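Lambda phage protein with carbohydrate-binding module (Shewanella oneidensis, PDB 2A5Z) is of unknown function but binds magnesium ions and, with its jelly-roll carbohydrate-binding module, may recognise carbohydrates. Local coordinates at residues Ala101-Gly106 and Ile228-Gln233; Ala133-Ile138 and Ser148-Leu153; Gly162-Ala167 and Ser214-Phe219. All coordinates share one frame; numbering follows the deposited sequence.

Contact 1 of 3, residues Ala101-Gly106 and Ile228-Gln233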
# COMPACT_ATOMS: atom_id res chain seq x y z
N ALA C 101 -3.14 15.19 -21.45
CA ALA C 101 -2.82 13.94 -20.75
C ALA C 101 -1.66 14.20 -19.79
O ALA C 101 -0.71 14.93 -20.14
CB ALA C 101 -2.47 12.85 -21.73
N SER C 102 -1.73 13.62 -18.60
CA SER C 102 -0.73 13.90 -17.57
C SER C 102 -0.52 12.73 -16.62
O SER C 102 -1.38 11.85 -16.49
CB SER C 102 -1.12 15.15 -16.78
OG SER C 102 -2.32 14.95 -16.05
N PHE C 103 0.63 12.73 -15.96
CA PHE C 103 0.85 11.88 -14.81
C PHE C 103 1.19 12.75 -13.61
O PHE C 103 2.00 13.67 -13.70
CB PHE C 103 1.94 10.83 -15.05
CG PHE C 103 2.25 10.00 -13.84
CD1 PHE C 103 1.41 8.96 -13.46
CD2 PHE C 103 3.38 10.27 -13.06
CE1 PHE C 103 1.69 8.19 -12.32
CE2 PHE C 103 3.67 9.51 -11.92
CZ PHE C 103 2.83 8.47 -11.56
N LEU C 104 0.56 12.44 -12.48
CA LEU C 104 0.73 13.23 -11.28
C LEU C 104 1.08 12.32 -10.10
O LEU C 104 0.33 11.40 -9.80
CB LEU C 104 -0.55 14.04 -10.99
CG LEU C 104 -0.50 15.19 -9.97
CD1 LEU C 104 -1.65 16.19 -10.19
CD2 LEU C 104 -0.52 14.66 -8.56
N ALA C 105 2.21 12.59 -9.46
CA ALA C 105 2.53 11.95 -8.18
C ALA C 105 2.44 13.02 -7.10
O ALA C 105 3.27 13.92 -7.02
CB ALA C 105 3.94 11.30 -8.22
N GLY C 106 1.40 12.93 -6.27
CA GLY C 106 1.15 13.99 -5.31
C GLY C 106 0.26 13.64 -4.14
O GLY C 106 -0.19 12.49 -4.00
N ILE C 228 -0.45 18.53 -4.58
CA ILE C 228 0.92 19.07 -4.49
C ILE C 228 1.95 17.94 -4.68
O ILE C 228 1.82 16.87 -4.08
CB ILE C 228 1.14 19.92 -3.18
CG1 ILE C 228 2.53 20.57 -3.17
CG2 ILE C 228 0.82 19.12 -1.88
CD1 ILE C 228 2.64 21.80 -2.24
N GLY C 229 2.93 18.16 -5.55
CA GLY C 229 3.93 17.14 -5.84
C GLY C 229 4.58 17.31 -7.21
O GLY C 229 5.11 18.37 -7.53
N PHE C 230 4.52 16.26 -8.02
CA PHE C 230 5.10 16.24 -9.36
C PHE C 230 4.00 15.98 -10.38
O PHE C 230 3.21 15.05 -10.22
CB PHE C 230 6.18 15.14 -9.45
CG PHE C 230 6.60 14.78 -10.86
CD1 PHE C 230 7.60 15.49 -11.50
CD2 PHE C 230 6.01 13.71 -11.53
CE1 PHE C 230 8.01 15.15 -12.80
CE2 PHE C 230 6.41 13.35 -12.84
CZ PHE C 230 7.42 14.08 -13.46
N LYS C 231 3.96 16.79 -11.42
CA LYS C 231 3.04 16.56 -12.52
C LYS C 231 3.73 16.85 -13.85
O LYS C 231 4.32 17.91 -14.02
CB LYS C 231 1.79 17.44 -12.38
CG LYS C 231 0.68 17.13 -13.39
CD LYS C 231 -0.49 18.09 -13.26
CE LYS C 231 -1.55 17.77 -14.29
NZ LYS C 231 -2.54 18.86 -14.45
N THR C 232 3.65 15.91 -14.78
CA THR C 232 4.17 16.13 -16.12
C THR C 232 3.05 15.90 -17.12
O THR C 232 2.21 15.01 -16.92
CB THR C 232 5.44 15.28 -16.41
OG1 THR C 232 6.15 15.83 -17.52
CG2 THR C 232 5.09 13.81 -16.67
N GLN C 233 3.03 16.71 -18.17
CA GLN C 233 1.85 16.86 -19.01
C GLN C 233 2.22 17.20 -20.45
O GLN C 233 3.23 17.87 -20.71
CB GLN C 233 0.98 18.00 -18.47
CG GLN C 233 -0.42 18.10 -19.07
CD GLN C 233 -1.30 19.03 -18.29
OE1 GLN C 233 -0.84 20.07 -17.81
NE2 GLN C 233 -2.56 18.66 -18.12

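Contact 2 of 3, residues Ala133-Ile138 and Ser148-Leu153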
# COMPACT_ATOMS: atom_id res chain seq x y z
N ALA C 133 5.46 21.25 -26.29
CA ALA C 133 4.25 20.67 -25.70
C ALA C 133 4.45 20.16 -24.26
O ALA C 133 3.47 19.86 -23.57
CB ALA C 133 3.73 19.55 -26.59
N GLN C 134 5.71 20.07 -23.83
CA GLN C 134 6.04 19.58 -22.49
C GLN C 134 5.82 20.63 -21.40
O GLN C 134 6.35 21.75 -21.47
CB GLN C 134 7.47 19.05 -22.42
CG GLN C 134 7.79 17.91 -23.38
CD GLN C 134 9.28 17.79 -23.69
OE1 GLN C 134 10.08 18.65 -23.34
NE2 GLN C 134 9.65 16.70 -24.37
N LEU C 135 5.02 20.27 -20.39
CA LEU C 135 4.79 21.09 -19.21
C LEU C 135 4.87 20.21 -17.96
O LEU C 135 4.10 19.26 -17.81
CB LEU C 135 3.42 21.81 -19.27
CG LEU C 135 2.91 22.59 -18.04
CD1 LEU C 135 3.78 23.80 -17.70
CD2 LEU C 135 1.48 23.03 -18.23
N THR C 136 5.83 20.53 -17.10
CA THR C 136 6.03 19.82 -15.84
C THR C 136 6.06 20.83 -14.69
O THR C 136 6.56 21.95 -14.86
CB THR C 136 7.34 19.00 -15.88
OG1 THR C 136 7.32 18.13 -17.01
CG2 THR C 136 7.50 18.15 -14.63
N VAL C 137 5.51 20.44 -13.54
CA VAL C 137 5.52 21.27 -12.34
C VAL C 137 5.95 20.44 -11.12
O VAL C 137 5.48 19.32 -10.92
CB VAL C 137 4.13 21.91 -12.02
CG1 VAL C 137 4.24 22.88 -10.85
CG2 VAL C 137 3.58 22.64 -13.24
N ILE C 138 6.86 21.00 -10.33
CA ILE C 138 7.12 20.51 -8.98
C ILE C 138 6.57 21.58 -8.03
O ILE C 138 7.14 22.67 -7.91
CB ILE C 138 8.62 20.16 -8.76
CG1 ILE C 138 9.03 18.97 -9.63
CG2 ILE C 138 8.88 19.77 -7.31
CD1 ILE C 138 10.26 19.22 -10.49
N SER C 148 -4.79 25.24 -15.66
CA SER C 148 -5.05 26.65 -15.37
C SER C 148 -4.32 27.19 -14.14
O SER C 148 -4.15 28.41 -14.02
CB SER C 148 -6.55 26.85 -15.17
OG SER C 148 -6.99 26.05 -14.09
N ASP C 149 -3.89 26.31 -13.24
CA ASP C 149 -3.27 26.73 -11.98
C ASP C 149 -2.06 25.89 -11.61
O ASP C 149 -2.09 24.66 -11.68
CB ASP C 149 -4.29 26.67 -10.84
CG ASP C 149 -5.46 27.61 -11.05
OD1 ASP C 149 -5.32 28.81 -10.75
OD2 ASP C 149 -6.53 27.14 -11.51
N ARG C 150 -0.99 26.56 -11.19
CA ARG C 150 0.22 25.89 -10.72
C ARG C 150 1.15 26.88 -10.02
O ARG C 150 1.08 28.10 -10.24
CB ARG C 150 0.96 25.18 -11.86
CG ARG C 150 1.30 26.10 -13.02
CD ARG C 150 1.74 25.32 -14.25
NE ARG C 150 1.75 26.17 -15.43
CZ ARG C 150 0.69 26.40 -16.20
NH1 ARG C 150 0.79 27.19 -17.26
NH2 ARG C 150 -0.48 25.84 -15.90
N SER C 151 2.03 26.35 -9.18
CA SER C 151 2.96 27.15 -8.42
C SER C 151 4.14 26.28 -7.96
O SER C 151 3.94 25.23 -7.33
CB SER C 151 2.22 27.81 -7.25
OG SER C 151 3.06 27.97 -6.14
N GLY C 152 5.36 26.69 -8.29
CA GLY C 152 6.55 25.94 -7.91
C GLY C 152 7.62 26.05 -8.97
O GLY C 152 7.76 27.10 -9.60
N LEU C 153 8.40 25.00 -9.17
CA LEU C 153 9.33 24.96 -10.30
C LEU C 153 8.58 24.45 -11.53
O LEU C 153 8.11 23.31 -11.55
CB LEU C 153 10.56 24.10 -10.03
CG LEU C 153 11.67 24.26 -11.08
CD1 LEU C 153 12.54 25.49 -10.78
CD2 LEU C 153 12.52 23.01 -11.19

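Contact 3 of 3, residues Gly162-Ala167 and Ser214-Phe219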
# COMPACT_ATOMS: atom_id res chain seq x y z
N GLY C 162 10.94 29.29 -11.58
CA GLY C 162 9.96 29.43 -10.52
C GLY C 162 8.86 30.34 -11.02
O GLY C 162 9.11 31.27 -11.79
N GLY C 163 7.64 30.07 -10.59
CA GLY C 163 6.51 30.88 -11.03
C GLY C 163 5.19 30.51 -10.41
O GLY C 163 5.06 29.50 -9.74
N ILE C 164 4.20 31.38 -10.63
CA ILE C 164 2.83 31.14 -10.24
C ILE C 164 1.96 31.41 -11.46
O ILE C 164 2.17 32.39 -12.17
CB ILE C 164 2.41 32.04 -9.05
CG1 ILE C 164 3.34 31.80 -7.86
CG2 ILE C 164 0.94 31.78 -8.66
CD1 ILE C 164 3.14 32.74 -6.70
N VAL C 165 1.03 30.49 -11.71
CA VAL C 165 0.02 30.61 -12.75
C VAL C 165 -1.33 30.44 -12.07
O VAL C 165 -1.56 29.46 -11.35
CB VAL C 165 0.21 29.57 -13.89
CG1 VAL C 165 -1.01 29.55 -14.83
CG2 VAL C 165 1.49 29.83 -14.67
N LYS C 166 -2.21 31.42 -12.28
CA LYS C 166 -3.55 31.39 -11.71
C LYS C 166 -4.56 31.77 -12.77
O LYS C 166 -4.40 32.78 -13.45
CB LYS C 166 -3.65 32.35 -10.52
CG LYS C 166 -3.00 31.80 -9.27
CD LYS C 166 -2.97 32.85 -8.19
CE LYS C 166 -2.66 32.23 -6.86
NZ LYS C 166 -3.11 33.16 -5.79
N ALA C 167 -5.60 30.94 -12.91
CA ALA C 167 -6.58 31.11 -13.98
C ALA C 167 -5.90 31.33 -15.33
O ALA C 167 -6.32 32.18 -16.12
CB ALA C 167 -7.55 32.25 -13.65
N SER C 214 9.17 32.80 -3.97
CA SER C 214 8.01 33.57 -4.41
C SER C 214 7.79 34.88 -3.62
O SER C 214 8.21 35.00 -2.46
CB SER C 214 6.74 32.70 -4.40
OG SER C 214 6.23 32.53 -3.10
N THR C 215 7.16 35.85 -4.27
CA THR C 215 6.72 37.08 -3.62
C THR C 215 5.32 36.88 -3.06
O THR C 215 5.05 37.20 -1.90
CB THR C 215 6.75 38.28 -4.61
OG1 THR C 215 8.11 38.56 -5.00
CG2 THR C 215 6.16 39.54 -3.97
N ALA C 216 4.44 36.33 -3.88
CA ALA C 216 3.07 36.06 -3.49
C ALA C 216 2.91 34.63 -3.00
O ALA C 216 3.78 33.78 -3.23
CB ALA C 216 2.13 36.34 -4.65
N ALA C 217 1.78 34.36 -2.33
CA ALA C 217 1.48 33.02 -1.83
C ALA C 217 1.25 32.04 -2.98
O ALA C 217 0.75 32.43 -4.04
CB ALA C 217 0.27 33.05 -0.92
N MSE C 218 1.62 30.78 -2.77
CA MSE C 218 1.42 29.71 -3.74
C MSE C 218 -0.06 29.55 -4.14
O MSE C 218 -0.96 29.96 -3.39
CB MSE C 218 1.97 28.38 -3.19
CG MSE C 218 1.10 27.67 -2.13
SE MSE C 218 1.76 26.08 -1.56
CE MSE C 218 3.12 26.64 -0.55
N PHE C 219 -0.30 28.96 -5.31
CA PHE C 219 -1.63 28.45 -5.63
C PHE C 219 -2.01 27.35 -4.63
O PHE C 219 -1.24 26.42 -4.39
CB PHE C 219 -1.72 27.88 -7.06
CG PHE C 219 -2.95 27.02 -7.29
CD1 PHE C 219 -4.23 27.59 -7.21
CD2 PHE C 219 -2.83 25.65 -7.53
CE1 PHE C 219 -5.37 26.80 -7.39
CE2 PHE C 219 -3.96 24.85 -7.71
CZ PHE C 219 -5.24 25.43 -7.64
O HOH W 1 -0.64 34.34 -5.23
O HOH W 2 -2.99 31.98 -3.68

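Contact 1 of 3, residues Ala101-Gly106 and Ile228-Gln233
Lys231 crosses Leu104 at a slant and ends at Ser102 where strands 102-106 and 230-233 pair antiparallel in a curled sheet of the jelly roll. Its CB is 4.0 Å from Leu104 CG. Placed anti to the backbone N (chi1 -172°), CG packs 3.7 Å from Phe103 O, and CD then meets Leu104 CD1 at 3.8 Å. The extended chain brings CE to Ser102 OG at 3.4 Å, a packing contact. NZ finds its hydrogen-bond partners beyond the pair, at the carbonyls of Ser142 and Gly144, while Ser102 OG bonds to Thr73 OG1 and shares Gly144 O. On the other face the rims of two rings meet, Phe103 CD2 to Phe230 CE2 at 4.3 Å. Four backbone hydrogen bonds join the strands; the straightest, Phe230 N to Ala105 O, measures 2.8 Å with 177° at the hydrogen. Gly229 sits where the chain turns a corner; at its backbone angles a CB would jam against the preceding carbonyl, and Ala105 O also blocks that place. Lysine suits its place because a long apolar stem can line the sheet while its buried amine is satisfied by carbonyls, whose partial negative charge would probably favour the charged form.

Contact 2 of 3, residues Ala133-Ile138 and Ser148-Leu153
Arg150 overlaps two apolar side chains of strand 134-137, Val137 across its stem and Leu135 at its head, beside a corner in the jelly roll where both chains bend. The stem crosses Val137 at about a right angle, with Arg150 CD pressed against Val137 CG2 at 3.4 Å. Arg150 CG sits between the backbone N and the carbonyl carbon (chi1 56°), and the chain runs extended from there to NE. Leu135 reaches out tip to tip, setting CD2 over the centre of one guanidinium face, 4.0 Å above the plane. Arginine fits because its flat head can offer a face to a leucine methyl while its N-H groups remain for hydrogen bonds; NH2 bonds to Ile147 O.

The backbones join beyond this overlap, at Ile138 and Leu153, an antiparallel hydrogen-bonded pair. Ile138 N gives to Leu153 O at 2.9 Å, and Leu153 N returns a bond to Ile138 O, also 2.9 Å but more bent. Their side chains share one face, CD1 of Ile138 approaching CD2 of Leu153 at 4.5 Å; Leu153 also packs on Val199 and Leu201 of strand 197-203, so branched apolar residues suit this interior between the sheets. Between Arg150 and Leu153 the chain turns at Gly152, whose phi of 146° would jam a CB against the preceding carbonyl. Gly152 CA lies 3.3 Å from Ile138 O, and a CB there would collide with that oxygen as well.

Contact 3 of 3, residues Gly162-Ala167 and Ser214-Phe219
Ser214 OG is gripped twice: it donates to Ala216 O at 2.8 Å and is also hydrogen-bonded to the backbone N of Phe197. That fixes the start of segment 214-219, where Ser214 CB lies 4.3 Å from Ile164 CD1. The same methyl meets two carbonyl oxygens, Ala217 O at 3.6 Å and Ala216 O at 3.7 Å. In Ile164, chi1 of -58° sets CG1 anti to the carbonyl carbon, and the extended chi2 carries CD1 to those two oxygens. A beta-branched residue suits the strand, and a small residue suits position 216, since Ala216 CB points toward Ile164 yet stays 4.3 Å from its CD1.

In the jelly roll this segment is the link that leaves strand 208-213, at the edge of the six-stranded sheet, for strand 226-228 of the other sheet; Glu172, from strand 169-178, takes hydrogen bonds from Thr215 N and Ala216 N.

Farther along, the end of Lys166 approaches the link, CE standing 4.1 Å from Phe219 CA. No direct hydrogen bond joins the two segments. Instead, a water accepts from Lys166 NZ at 2.8 Å and donates to Ala217 O at 2.6 Å. A second water lies near Lys166 NZ and Met218 O, but its implausibly short distance to the amine makes that bridge doubtful. Lysine suits this exposed strand end, its long chain packing while the amine stays hydrated. Met218, a selenomethionine, turns its side chain the other way, onto Phe197 and Ser151.

In the fold
Contacts 1 and 2 are buried, whereas contact 3 is only partly so and lies farther from the chain's centre. All three reach the same curled antiparallel sheet. Strands 230-234 and 134-137 are neighbours there, so contacts 1 and 2 touch directly, through Thr232 OG1 with Thr136 OG1 and Lys231 O with Val137 N. Strand 159-166 of contact 3 lies next to strand 150-151 of contact 2. The chemistry changes outward: a full backbone ladder in contact 1, a single bridged pair with arginine packing in contact 2, and in contact 3 side-chain packing and water, without a direct hydrogen bond. Gly229 and Gly152 stand at corners, though contact 2 also turns at Ile138.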